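Local coordinates for protein TP_0956 (Treponema pallidum subsp. pallidum, PDB 3U64) that probably serves as the tetratricopeptide-repeat T-component of a TRAP transporter, a lipoprotein thought to work through protein-protein contacts in solute uptake, at residues A64-S69 with S119-A124; P126-E131 with K142-C147; V201-T206 with E228-Y233; H241-A246 with D264-I269. All coordinates share one frame; numbering follows the deposited sequence.

Contact 1 (A64-S69 with S119-A124); sequences AHRGLS and SSLETA
Arg66, in the first turn of helix 66-89, lies as a knob in a hole formed by Ser120, Leu121, Thr123 and Ala124 near the C-terminal end of helix 96-124. This is helix-helix packing in the all-helical, TPR-related fold of a TRAP transporter T-component. Arg66 CB is 3.9 Å from Ser120 OG. Arg66 CG packs against Thr123 CG2 at 3.8 Å, and the two side chains slide past each other in opposite directions. CD passes Ser120 O and approaches Ala124 CB. The chain then bends at chi3 (59°), which places Arg66 NE 3.1 Å from Ser120 OG. NE and NH2 both donate to that one oxygen, in a side-on grip that lies in the guanidinium plane. The NE bond is moderately bent, with an angle of 153° at the hydrogen. Ala124 CB covers one face of the guanidinium, offset toward the rim. Arg66 NH2 also forms a salt bridge with Asp151. Its acceptor Ser120 OG has a further partner, Thr154 OG1 on helix 152-166. Near the other end of the contact, Ser69 CB rests on Ser120 CB at 3.9 Å. One water bridges the two segments. It hydrogen-bonds Ser69 OG at 2.7 Å and Thr123 OG1 at 2.8 Å.

Contact 2 (P126-E131 with K142-C147); sequences PGFTRE and KVLSRC. With SO4 (sulfate ion), chain C.
The Phe128 ring meets the sulfur of Cys147 at its edge, near the ring plane. Cys147 SG is 5.2 Å from the centroid of the Phe128 ring and 80° off the normal, a sulfur-aromatic contact. Val143 CG2 and Leu144 CD2 approach the same ring obliquely. The closest pair is Phe128 CD1 with Val143 CG2 at 3.4 Å, where the two side chains cross at about a right angle. Phe128 CZ meets Leu144 CD2 at 4.1 Å. Phe128 CG lies anti to the backbone N (chi1 -177°), which carries the ring nearer to segment 142-147 than the direction of CB alone would. Beside this apolar patch, Glu131 CB packs on Val143 CB at 3.9 Å, while the carboxylate forms a salt bridge with Arg139. Arg130 makes weak hydrogen bonds to a sulfate ion, probably from the crystallisation liquor. The nearest pair is Arg130 NE and sulfate O2 at 2.9 Å. Arg139 also bonds this sulfate. A water joins the segments, donating to Pro126 O and accepting from Arg146 NH2 at 2.9 Å. The contact ties the short helix 128-132 to segment 142-147. Phe128 also packs on Leu118 and Leu121 of helix 96-124. Leu144 and Cys147 reach helix 176-192, touching Met184, Met185 and Leu192, so the patch also touches both of those longer helices.

Contact 3 (V201-T206 with E228-Y233); sequences VWNVLT and EHLTRY
Trp202 and Leu230 mark the nearest backbone approach of two nearly antiparallel helical segments, whose axes come within 8.5 Å at a signed crossing angle of -153°. Segments 201-206 and 228-233 lie on consecutive helices, 196-211 and 220-233. They form an antiparallel helical hairpin, consistent with the TPR character of the protein. An aromatic cluster of Trp202, His229 and Tyr233 carries the contact. The six-membered ring of Trp202 and the His229 imidazole make an offset stack, with centroids 4.1 Å apart and planes at 11°. Trp202 CH2 lies over the centre of the imidazole. His229 CB sits over the tryptophan in a CH-pi contact, 3.5 Å from the centroid of the Trp202 five-membered ring. His229 therefore meets the indole with both its CB and its ring. Tyr233 is nearly parallel to the five-membered ring but slid aside, so the two barely overlap. Tyr233 CE2 is 3.9 Å from Trp202 NE1, which donates to Pro194 O. Deeper in, Trp202 CB packs on Leu230 CB at 3.8 Å. Asn203 and Leu230 run side by side, pointing the same way, with Asn203 ND2 and Leu230 CD2 3.6 Å apart. Asn203 ND2 hydrogen-bonds Thr244 OG1 on helix 240-250. Trp202 O also accepts two bonds, from Thr206 N and from Thr206 OG1 at 2.7 Å, which reach it from opposite faces of the carbonyl plane.

Contact 4 (H241-A246 with D264-I269); sequences HHITYA and DRALAI
His242 has CG anti to the carbonyl carbon (chi1 -60°), and with chi2 at -67° its imidazole turns one face to Arg265 CB. Arg265 CG is likewise anti to its own carbonyl carbon. Both CB atoms start toward the opposite segment. Arg265 CB is 3.7 Å from the centroid of the His242 ring, offset toward the rim, and makes a CH-pi contact. The arginine chain crosses the histidine at about a right angle. It bends at chi3, and Arg265 NE lies 3.9 Å from His242 ND1. The contact buries this NE, which has no hydrogen-bonding partner in the model. On the opposite face of the His242 imidazole lies NE2 of His241, 3.3 Å above the plane and also offset toward the rim. The His242 ring is thus sandwiched between its sequence neighbour and the arginine. Ile269 CD1 stands at the ring edge, 4.4 Å from His242 CD2. Nearer the backbones, Ala266 CB packs against His242 CB at 3.9 Å and Ile243 CG1 at 4.0 Å. The small alanine lies where the backbones come nearest. The two segments are nearly antiparallel, with axes 8.7 Å apart, and form a helical hairpin of helices 240-250 and 256-268. Ile243 continues onto helix 278-293, touching Ser284, Ala288 and Leu291. Thr244 packs against Thr206 and Lys207 of helix 196-211.

The four contacts follow one another along the chain and fall into two touching pairs. Contacts 1 and 2 have centres 13 Å apart. Glu122 joins them: its OE1 and OE2 probably bond Thr129 N and Gly127 N, each at 2.8 Å, at the start of helix 128-132. Contacts 3 and 4 have centres 14 Å apart. They meet through a probable hydrogen bond of 2.6 Å between Asn203 ND2 and Thr244 OG1, and through Leu230 CD2 packing on His241 CB. Contacts 1 and 4 lie on opposite sides of the chain's centre, their centres about 35 Å apart. One sulfate binds at contact 2 and another lies near Tyr233; both probably come from the crystallisation liquor.

Contact 1 (A64-S69 with S119-A124)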
loop_
_atom_site.group_PDB
_atom_site.type_symbol
_atom_site.label_atom_id
_atom_site.label_comp_id
_atom_site.label_asym_id
_atom_site.label_seq_id
_atom_site.Cartn_x
_atom_site.Cartn_y
_atom_site.Cartn_z
ATOM N N ALA A 64 4.393 3.555 28.431
ATOM C CA ALA A 64 3.662 4.214 29.524
ATOM C C ALA A 64 2.880 5.408 29.018
ATOM O O ALA A 64 2.202 6.096 29.789
ATOM C CB ALA A 64 4.597 4.645 30.632
ATOM N N HIS A 65 2.971 5.663 27.721
ATOM C CA HIS A 65 2.173 6.728 27.141
ATOM C C HIS A 65 0.773 6.174 26.868
ATOM O O HIS A 65 0.567 5.357 25.960
ATOM C CB HIS A 65 2.805 7.285 25.865
ATOM C CG HIS A 65 2.271 8.625 25.480
ATOM N ND1 HIS A 65 1.016 8.798 24.932
ATOM C CD2 HIS A 65 2.805 9.865 25.594
ATOM C CE1 HIS A 65 0.811 10.083 24.708
ATOM N NE2 HIS A 65 1.875 10.753 25.105
ATOM N N ARG A 66 -0.181 6.618 27.675
ATOM C CA ARG A 66 -1.537 6.109 27.598
ATOM C C ARG A 66 -2.215 6.501 26.291
ATOM O O ARG A 66 -2.918 5.690 25.686
ATOM C CB ARG A 66 -2.342 6.598 28.788
ATOM C CG ARG A 66 -1.817 6.068 30.127
ATOM C CD ARG A 66 -2.828 6.375 31.203
ATOM N NE ARG A 66 -4.117 5.760 30.898
ATOM C CZ ARG A 66 -5.238 5.995 31.574
ATOM N NH1 ARG A 66 -5.226 6.850 32.587
ATOM N NH2 ARG A 66 -6.372 5.384 31.229
ATOM N N GLY A 67 -1.991 7.740 25.857
ATOM C CA GLY A 67 -2.533 8.212 24.600
ATOM C C GLY A 67 -2.113 7.352 23.408
ATOM O O GLY A 67 -2.927 7.066 22.513
ATOM N N LEU A 68 -0.845 6.938 23.391
ATOM C CA LEU A 68 -0.309 6.132 22.292
ATOM C C LEU A 68 -0.876 4.719 22.316
ATOM O O LEU A 68 -1.208 4.163 21.269
ATOM C CB LEU A 68 1.227 6.086 22.323
ATOM C CG LEU A 68 1.926 7.085 21.410
ATOM C CD1 LEU A 68 3.446 6.970 21.547
ATOM C CD2 LEU A 68 1.490 6.835 19.984
ATOM N N SER A 69 -0.952 4.137 23.512
ATOM C CA SER A 69 -1.630 2.859 23.711
ATOM C C SER A 69 -3.023 2.886 23.127
ATOM O O SER A 69 -3.377 2.027 22.318
ATOM C CB SER A 69 -1.700 2.500 25.199
ATOM O OG SER A 69 -0.435 2.037 25.654
ATOM N N SER A 119 -3.647 -1.737 27.445
ATOM C CA SER A 119 -2.407 -1.389 28.151
ATOM C C SER A 119 -2.450 0.046 28.683
ATOM O O SER A 119 -1.722 0.390 29.606
ATOM C CB SER A 119 -1.142 -1.694 27.343
ATOM O OG SER A 119 -1.107 -0.963 26.136
ATOM N N SER A 120 -3.328 0.874 28.123
ATOM C CA SER A 120 -3.608 2.179 28.716
ATOM C C SER A 120 -4.213 2.013 30.120
ATOM O O SER A 120 -3.780 2.680 31.052
ATOM C CB SER A 120 -4.507 3.027 27.805
ATOM O OG SER A 120 -5.215 4.025 28.528
ATOM N N LEU A 121 -5.187 1.113 30.282
ATOM C CA LEU A 121 -5.722 0.807 31.618
ATOM C C LEU A 121 -4.670 0.163 32.524
ATOM O O LEU A 121 -4.563 0.504 33.710
ATOM C CB LEU A 121 -7.002 -0.049 31.547
ATOM C CG LEU A 121 -8.182 0.753 30.968
ATOM C CD1 LEU A 121 -9.365 -0.104 30.574
ATOM C CD2 LEU A 121 -8.613 1.833 31.935
ATOM N N GLU A 122 -3.873 -0.740 31.969
ATOM C CA GLU A 122 -2.841 -1.401 32.758
ATOM C C GLU A 122 -1.775 -0.424 33.276
ATOM O O GLU A 122 -1.246 -0.586 34.382
ATOM C CB GLU A 122 -2.175 -2.531 31.969
ATOM C CG GLU A 122 -1.147 -3.323 32.798
ATOM C CD GLU A 122 -1.802 -4.201 33.862
ATOM O OE1 GLU A 122 -3.032 -4.422 33.785
ATOM O OE2 GLU A 122 -1.087 -4.676 34.777
ATOM N N THR A 123 -1.451 0.574 32.470
ATOM C CA THR A 123 -0.502 1.620 32.856
ATOM C C THR A 123 -1.074 2.456 33.997
ATOM O O THR A 123 -0.373 2.783 34.952
ATOM C CB THR A 123 -0.187 2.558 31.659
ATOM O OG1 THR A 123 0.704 1.899 30.755
ATOM C CG2 THR A 123 0.458 3.844 32.129
ATOM N N ALA A 124 -2.357 2.793 33.890
ATOM C CA ALA A 124 -3.028 3.623 34.887
ATOM C C ALA A 124 -3.300 2.892 36.199
ATOM O O ALA A 124 -3.351 3.517 37.266
ATOM C CB ALA A 124 -4.324 4.184 34.328
HETATM O O HOH W 1 0.155 2.888 28.179
#

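Contact 2 (P126-E131 with K142-C147)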
loop_
_atom_site.group_PDB
_atom_site.type_symbol
_atom_site.label_atom_id
_atom_site.label_comp_id
_atom_site.label_asym_id
_atom_site.label_seq_id
_atom_site.Cartn_x
_atom_site.Cartn_y
_atom_site.Cartn_z
ATOM N N PRO A 126 -1.951 -0.668 37.610
ATOM C CA PRO A 126 -1.183 -1.921 37.548
ATOM C C PRO A 126 -1.958 -3.089 38.138
ATOM O O PRO A 126 -2.498 -2.975 39.237
ATOM C CB PRO A 126 0.046 -1.605 38.400
ATOM C CG PRO A 126 0.267 -0.113 38.157
ATOM C CD PRO A 126 -1.117 0.488 38.001
ATOM N N GLY A 127 -2.018 -4.199 37.410
ATOM C CA GLY A 127 -2.706 -5.392 37.879
ATOM C C GLY A 127 -4.126 -5.442 37.347
ATOM O O GLY A 127 -4.862 -6.405 37.596
ATOM N N PHE A 128 -4.494 -4.400 36.601
ATOM C CA PHE A 128 -5.840 -4.248 36.044
ATOM C C PHE A 128 -6.259 -5.456 35.204
ATOM O O PHE A 128 -7.404 -5.917 35.286
ATOM C CB PHE A 128 -5.930 -2.973 35.186
ATOM C CG PHE A 128 -7.322 -2.699 34.640
ATOM C CD1 PHE A 128 -8.126 -1.721 35.222
ATOM C CD2 PHE A 128 -7.820 -3.413 33.542
ATOM C CE1 PHE A 128 -9.424 -1.465 34.727
ATOM C CE2 PHE A 128 -9.107 -3.162 33.036
ATOM C CZ PHE A 128 -9.910 -2.192 33.628
ATOM N N THR A 129 -5.332 -5.945 34.384
ATOM C CA THR A 129 -5.602 -7.057 33.476
ATOM C C THR A 129 -5.882 -8.373 34.207
ATOM O O THR A 129 -6.759 -9.134 33.808
ATOM C CB THR A 129 -4.443 -7.258 32.472
ATOM O OG1 THR A 129 -4.256 -6.051 31.724
ATOM C CG2 THR A 129 -4.767 -8.399 31.512
ATOM N N ARG A 130 -5.131 -8.636 35.271
ATOM C CA ARG A 130 -5.325 -9.840 36.066
ATOM C C ARG A 130 -6.683 -9.784 36.768
ATOM O O ARG A 130 -7.408 -10.779 36.843
ATOM C CB ARG A 130 -4.204 -9.983 37.092
ATOM C CG ARG A 130 -4.005 -11.401 37.619
ATOM C CD ARG A 130 -2.610 -11.565 38.223
ATOM N NE ARG A 130 -2.254 -12.953 38.529
ATOM C CZ ARG A 130 -1.695 -13.798 37.663
ATOM N NH1 ARG A 130 -1.438 -13.408 36.418
ATOM N NH2 ARG A 130 -1.397 -15.037 38.043
ATOM N N GLU A 131 -7.024 -8.610 37.285
ATOM C CA GLU A 131 -8.280 -8.448 37.997
ATOM C C GLU A 131 -9.445 -8.568 37.038
ATOM O O GLU A 131 -10.369 -9.349 37.257
ATOM C CB GLU A 131 -8.328 -7.087 38.703
ATOM C CG GLU A 131 -7.243 -6.921 39.728
ATOM C CD GLU A 131 -7.236 -8.057 40.731
ATOM O OE1 GLU A 131 -8.257 -8.225 41.435
ATOM O OE2 GLU A 131 -6.220 -8.788 40.802
ATOM N N LYS A 142 -14.655 -4.463 41.562
ATOM C CA LYS A 142 -13.814 -3.597 42.372
ATOM C C LYS A 142 -12.845 -2.838 41.483
ATOM O O LYS A 142 -12.606 -1.647 41.692
ATOM C CB LYS A 142 -13.049 -4.382 43.436
ATOM C CG LYS A 142 -12.312 -3.500 44.444
ATOM C CD LYS A 142 -11.588 -4.325 45.513
ATOM C CE LYS A 142 -10.333 -4.983 44.940
ATOM N NZ LYS A 142 -9.713 -5.981 45.859
ATOM N N VAL A 143 -12.291 -3.510 40.478
ATOM C CA VAL A 143 -11.321 -2.828 39.629
ATOM C C VAL A 143 -12.008 -1.831 38.703
ATOM O O VAL A 143 -11.447 -0.786 38.381
ATOM C CB VAL A 143 -10.422 -3.786 38.813
ATOM C CG1 VAL A 143 -11.215 -4.506 37.695
ATOM C CG2 VAL A 143 -9.288 -2.994 38.198
ATOM N N LEU A 144 -13.229 -2.143 38.285
ATOM C CA LEU A 144 -13.954 -1.222 37.418
ATOM C C LEU A 144 -14.398 0.008 38.211
ATOM O O LEU A 144 -14.653 1.061 37.637
ATOM C CB LEU A 144 -15.153 -1.897 36.730
ATOM C CG LEU A 144 -14.842 -2.932 35.635
ATOM C CD1 LEU A 144 -16.120 -3.462 34.996
ATOM C CD2 LEU A 144 -13.938 -2.369 34.561
ATOM N N SER A 145 -14.476 -0.120 39.532
ATOM C CA SER A 145 -14.930 1.003 40.346
ATOM C C SER A 145 -13.809 2.042 40.526
ATOM O O SER A 145 -14.044 3.173 40.971
ATOM C CB SER A 145 -15.464 0.515 41.694
ATOM O OG SER A 145 -14.403 0.274 42.607
ATOM N N ARG A 146 -12.598 1.653 40.146
ATOM C CA ARG A 146 -11.455 2.553 40.205
ATOM C C ARG A 146 -11.419 3.503 39.004
ATOM O O ARG A 146 -10.801 4.573 39.059
ATOM C CB ARG A 146 -10.153 1.751 40.311
ATOM C CG ARG A 146 -10.073 0.886 41.571
ATOM C CD ARG A 146 -8.843 -0.008 41.556
ATOM N NE ARG A 146 -7.599 0.758 41.554
ATOM C CZ ARG A 146 -6.397 0.238 41.309
ATOM N NH1 ARG A 146 -6.279 -1.062 41.043
ATOM N NH2 ARG A 146 -5.314 1.016 41.337
ATOM N N CYS A 147 -12.113 3.117 37.935
ATOM C CA CYS A 147 -12.137 3.890 36.697
ATOM C C CYS A 147 -12.886 5.208 36.837
ATOM O O CYS A 147 -13.896 5.297 37.523
ATOM C CB CYS A 147 -12.761 3.060 35.562
ATOM S SG CYS A 147 -11.786 1.591 35.146
HETATM S S SO4 C . -4.860 -14.604 40.357
HETATM O O1 SO4 C . -5.352 -14.936 41.693
HETATM O O2 SO4 C . -4.483 -13.189 40.320
HETATM O O3 SO4 C . -3.676 -15.412 40.085
HETATM O O4 SO4 C . -5.898 -14.898 39.362
HETATM O O HOH W 2 -2.970 -0.553 40.929
#

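Contact 3 (V201-T206 with E228-Y233)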
loop_
_atom_site.group_PDB
_atom_site.type_symbol
_atom_site.label_atom_id
_atom_site.label_comp_id
_atom_site.label_asym_id
_atom_site.label_seq_id
_atom_site.Cartn_x
_atom_site.Cartn_y
_atom_site.Cartn_z
ATOM N N VAL A 201 -21.149 4.184 22.901
ATOM C CA VAL A 201 -21.135 2.988 23.742
ATOM C C VAL A 201 -22.465 2.223 23.640
ATOM O O VAL A 201 -22.476 1.000 23.540
ATOM C CB VAL A 201 -20.850 3.307 25.221
ATOM C CG1 VAL A 201 -20.530 2.014 25.987
ATOM C CG2 VAL A 201 -19.714 4.303 25.340
ATOM N N TRP A 202 -23.575 2.958 23.665
ATOM C CA TRP A 202 -24.897 2.362 23.596
ATOM C C TRP A 202 -25.090 1.635 22.297
ATOM O O TRP A 202 -25.833 0.651 22.230
ATOM C CB TRP A 202 -25.975 3.433 23.717
ATOM C CG TRP A 202 -25.890 4.160 24.996
ATOM C CD1 TRP A 202 -25.470 5.439 25.182
ATOM C CD2 TRP A 202 -26.203 3.642 26.291
ATOM N NE1 TRP A 202 -25.514 5.759 26.513
ATOM C CE2 TRP A 202 -25.970 4.677 27.219
ATOM C CE3 TRP A 202 -26.687 2.414 26.754
ATOM C CZ2 TRP A 202 -26.200 4.523 28.592
ATOM C CZ3 TRP A 202 -26.910 2.261 28.123
ATOM C CH2 TRP A 202 -26.662 3.312 29.022
ATOM N N ASN A 203 -24.440 2.147 21.258
ATOM C CA ASN A 203 -24.491 1.528 19.945
ATOM C C ASN A 203 -23.860 0.126 19.964
ATOM O O ASN A 203 -24.469 -0.850 19.519
ATOM C CB ASN A 203 -23.827 2.441 18.899
ATOM C CG ASN A 203 -23.934 1.885 17.492
ATOM O OD1 ASN A 203 -22.928 1.637 16.822
ATOM N ND2 ASN A 203 -25.157 1.653 17.050
ATOM N N VAL A 204 -22.644 0.021 20.490
ATOM C CA VAL A 204 -21.994 -1.283 20.586
ATOM C C VAL A 204 -22.783 -2.224 21.504
ATOM O O VAL A 204 -22.912 -3.404 21.211
ATOM C CB VAL A 204 -20.534 -1.167 21.041
ATOM C CG1 VAL A 204 -19.920 -2.540 21.186
ATOM C CG2 VAL A 204 -19.743 -0.335 20.046
ATOM N N LEU A 205 -23.347 -1.698 22.590
ATOM C CA LEU A 205 -24.121 -2.539 23.509
ATOM C C LEU A 205 -25.398 -3.055 22.849
ATOM O O LEU A 205 -25.804 -4.210 23.061
ATOM C CB LEU A 205 -24.440 -1.806 24.825
ATOM C CG LEU A 205 -23.248 -1.667 25.767
ATOM C CD1 LEU A 205 -23.564 -0.777 26.976
ATOM C CD2 LEU A 205 -22.798 -3.058 26.199
ATOM N N THR A 206 -26.043 -2.200 22.065
ATOM C CA THR A 206 -27.268 -2.613 21.370
ATOM C C THR A 206 -26.941 -3.823 20.510
ATOM O O THR A 206 -27.608 -4.850 20.578
ATOM C CB THR A 206 -27.829 -1.501 20.476
ATOM O OG1 THR A 206 -28.106 -0.347 21.280
ATOM C CG2 THR A 206 -29.140 -1.965 19.789
ATOM N N GLU A 228 -32.576 2.927 23.035
ATOM C CA GLU A 228 -33.258 4.113 23.528
ATOM C C GLU A 228 -32.268 5.162 24.060
ATOM O O GLU A 228 -32.439 6.354 23.815
ATOM C CB GLU A 228 -34.284 3.740 24.606
ATOM C CG GLU A 228 -35.654 3.364 24.039
ATOM C CD GLU A 228 -36.719 3.192 25.113
ATOM O OE1 GLU A 228 -36.365 3.111 26.314
ATOM O OE2 GLU A 228 -37.917 3.142 24.753
ATOM N N HIS A 229 -31.237 4.727 24.786
ATOM C CA HIS A 229 -30.227 5.667 25.255
ATOM C C HIS A 229 -29.473 6.280 24.068
ATOM O O HIS A 229 -29.208 7.478 24.050
ATOM C CB HIS A 229 -29.247 5.000 26.219
ATOM C CG HIS A 229 -29.783 4.826 27.604
ATOM N ND1 HIS A 229 -29.628 5.780 28.589
ATOM C CD2 HIS A 229 -30.456 3.801 28.179
ATOM C CE1 HIS A 229 -30.185 5.354 29.704
ATOM N NE2 HIS A 229 -30.695 4.154 29.484
ATOM N N LEU A 230 -29.144 5.449 23.080
ATOM C CA LEU A 230 -28.430 5.916 21.888
ATOM C C LEU A 230 -29.161 7.077 21.200
ATOM O O LEU A 230 -28.551 8.092 20.846
ATOM C CB LEU A 230 -28.204 4.763 20.901
ATOM C CG LEU A 230 -27.597 5.076 19.527
ATOM C CD1 LEU A 230 -26.206 5.730 19.625
ATOM C CD2 LEU A 230 -27.523 3.799 18.699
ATOM N N THR A 231 -30.471 6.936 21.030
ATOM C CA THR A 231 -31.264 7.965 20.344
ATOM C C THR A 231 -31.251 9.317 21.068
ATOM O O THR A 231 -31.482 10.356 20.454
ATOM C CB THR A 231 -32.724 7.533 20.169
ATOM O OG1 THR A 231 -33.276 7.206 21.450
ATOM C CG2 THR A 231 -32.822 6.328 19.249
ATOM N N ARG A 232 -30.982 9.304 22.369
ATOM C CA ARG A 232 -30.907 10.546 23.130
ATOM C C ARG A 232 -29.674 11.369 22.757
ATOM O O ARG A 232 -29.692 12.594 22.856
ATOM C CB ARG A 232 -30.894 10.264 24.645
ATOM C CG ARG A 232 -32.158 9.600 25.179
ATOM C CD ARG A 232 -33.341 10.034 24.351
ATOM N NE ARG A 232 -34.588 9.401 24.746
ATOM C CZ ARG A 232 -35.496 9.972 25.525
ATOM N NH1 ARG A 232 -35.286 11.190 26.016
ATOM N NH2 ARG A 232 -36.613 9.323 25.817
ATOM N N TYR A 233 -28.609 10.694 22.330
ATOM C CA TYR A 233 -27.316 11.345 22.173
ATOM C C TYR A 233 -26.800 11.443 20.747
ATOM O O TYR A 233 -25.889 12.223 20.479
ATOM C CB TYR A 233 -26.268 10.620 23.019
ATOM C CG TYR A 233 -26.632 10.528 24.486
ATOM C CD1 TYR A 233 -26.655 11.663 25.289
ATOM C CD2 TYR A 233 -26.947 9.312 25.067
ATOM C CE1 TYR A 233 -26.983 11.586 26.632
ATOM C CE2 TYR A 233 -27.278 9.221 26.406
ATOM C CZ TYR A 233 -27.294 10.364 27.188
ATOM O OH TYR A 233 -27.626 10.281 28.528
#

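Contact 4 (H241-A246 with D264-I269)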
loop_
_atom_site.group_PDB
_atom_site.type_symbol
_atom_site.label_atom_id
_atom_site.label_comp_id
_atom_site.label_asym_id
_atom_site.label_seq_id
_atom_site.Cartn_x
_atom_site.Cartn_y
_atom_site.Cartn_z
ATOM N N HIS A 241 -26.713 4.737 13.668
ATOM C CA HIS A 241 -27.803 4.384 14.556
ATOM C C HIS A 241 -28.989 3.862 13.752
ATOM O O HIS A 241 -29.667 2.957 14.203
ATOM C CB HIS A 241 -28.165 5.507 15.543
ATOM C CG HIS A 241 -28.894 6.663 14.935
ATOM N ND1 HIS A 241 -28.264 7.635 14.193
ATOM C CD2 HIS A 241 -30.192 7.038 15.018
ATOM C CE1 HIS A 241 -29.148 8.542 13.816
ATOM N NE2 HIS A 241 -30.326 8.201 14.301
ATOM N N HIS A 242 -29.198 4.386 12.540
ATOM C CA HIS A 242 -30.252 3.857 11.653
ATOM C C HIS A 242 -29.952 2.410 11.253
ATOM O O HIS A 242 -30.837 1.547 11.295
ATOM C CB HIS A 242 -30.453 4.725 10.388
ATOM C CG HIS A 242 -30.848 6.143 10.680
ATOM N ND1 HIS A 242 -32.069 6.481 11.234
ATOM C CD2 HIS A 242 -30.177 7.310 10.515
ATOM C CE1 HIS A 242 -32.132 7.792 11.391
ATOM N NE2 HIS A 242 -30.996 8.320 10.969
ATOM N N ILE A 243 -28.703 2.150 10.871
ATOM C CA ILE A 243 -28.277 0.807 10.470
ATOM C C ILE A 243 -28.385 -0.185 11.634
ATOM O O ILE A 243 -28.870 -1.304 11.475
ATOM C CB ILE A 243 -26.839 0.822 9.930
ATOM C CG1 ILE A 243 -26.814 1.604 8.609
ATOM C CG2 ILE A 243 -26.298 -0.630 9.786
ATOM C CD1 ILE A 243 -25.437 1.868 8.066
ATOM N N THR A 244 -27.950 0.240 12.815
ATOM C CA THR A 244 -28.097 -0.591 14.000
ATOM C C THR A 244 -29.566 -0.967 14.247
ATOM O O THR A 244 -29.883 -2.132 14.505
ATOM C CB THR A 244 -27.485 0.090 15.225
ATOM O OG1 THR A 244 -26.057 0.172 15.052
ATOM C CG2 THR A 244 -27.833 -0.689 16.509
ATOM N N TYR A 245 -30.464 0.010 14.135
ATOM C CA TYR A 245 -31.892 -0.264 14.287
ATOM C C TYR A 245 -32.362 -1.335 13.303
ATOM O O TYR A 245 -33.031 -2.300 13.687
ATOM C CB TYR A 245 -32.712 1.011 14.100
ATOM C CG TYR A 245 -34.177 0.824 14.411
ATOM C CD1 TYR A 245 -34.612 0.681 15.725
ATOM C CD2 TYR A 245 -35.130 0.780 13.394
ATOM C CE1 TYR A 245 -35.956 0.499 16.024
ATOM C CE2 TYR A 245 -36.481 0.598 13.680
ATOM C CZ TYR A 245 -36.887 0.460 15.003
ATOM O OH TYR A 245 -38.215 0.281 15.316
ATOM N N ALA A 246 -31.978 -1.182 12.041
ATOM C CA ALA A 246 -32.406 -2.110 10.988
ATOM C C ALA A 246 -31.824 -3.511 11.175
ATOM O O ALA A 246 -32.530 -4.512 11.105
ATOM C CB ALA A 246 -32.022 -1.562 9.608
ATOM N N ASP A 264 -33.418 3.792 4.635
ATOM C CA ASP A 264 -33.683 4.963 3.802
ATOM C C ASP A 264 -33.219 6.220 4.531
ATOM O O ASP A 264 -32.681 7.143 3.924
ATOM C CB ASP A 264 -35.161 5.071 3.448
ATOM C CG ASP A 264 -35.555 4.148 2.306
ATOM O OD1 ASP A 264 -34.654 3.644 1.604
ATOM O OD2 ASP A 264 -36.770 3.933 2.109
ATOM N N ARG A 265 -33.422 6.250 5.840
ATOM C CA ARG A 265 -32.904 7.347 6.639
ATOM C C ARG A 265 -31.366 7.387 6.644
ATOM O O ARG A 265 -30.790 8.452 6.473
ATOM C CB ARG A 265 -33.492 7.322 8.047
ATOM C CG ARG A 265 -34.955 7.735 8.053
ATOM C CD ARG A 265 -35.495 7.924 9.448
ATOM N NE ARG A 265 -35.760 6.646 10.096
ATOM C CZ ARG A 265 -36.968 6.221 10.458
ATOM N NH1 ARG A 265 -38.040 6.981 10.247
ATOM N NH2 ARG A 265 -37.098 5.033 11.041
ATOM N N ALA A 266 -30.713 6.233 6.797
ATOM C CA ALA A 266 -29.244 6.172 6.711
ATOM C C ALA A 266 -28.747 6.718 5.381
ATOM O O ALA A 266 -27.754 7.428 5.335
ATOM C CB ALA A 266 -28.731 4.740 6.909
ATOM N N LEU A 267 -29.444 6.381 4.301
ATOM C CA LEU A 267 -29.035 6.792 2.954
ATOM C C LEU A 267 -29.434 8.224 2.563
ATOM O O LEU A 267 -28.976 8.736 1.548
ATOM C CB LEU A 267 -29.571 5.798 1.912
ATOM C CG LEU A 267 -28.986 4.384 2.063
ATOM C CD1 LEU A 267 -29.580 3.405 1.063
ATOM C CD2 LEU A 267 -27.476 4.429 1.936
ATOM N N ALA A 268 -30.298 8.863 3.347
ATOM C CA ALA A 268 -30.717 10.222 3.023
ATOM C C ALA A 268 -29.647 11.235 3.442
ATOM O O ALA A 268 -29.621 12.368 2.963
ATOM C CB ALA A 268 -32.075 10.550 3.673
ATOM N N ILE A 269 -28.756 10.814 4.331
ATOM C CA ILE A 269 -27.680 11.686 4.798
ATOM C C ILE A 269 -26.703 12.046 3.671
ATOM O O ILE A 269 -26.247 11.188 2.904
ATOM C CB ILE A 269 -26.942 11.064 6.002
ATOM C CG1 ILE A 269 -27.914 10.889 7.186
ATOM C CG2 ILE A 269 -25.713 11.903 6.396
ATOM C CD1 ILE A 269 -27.477 9.795 8.167
#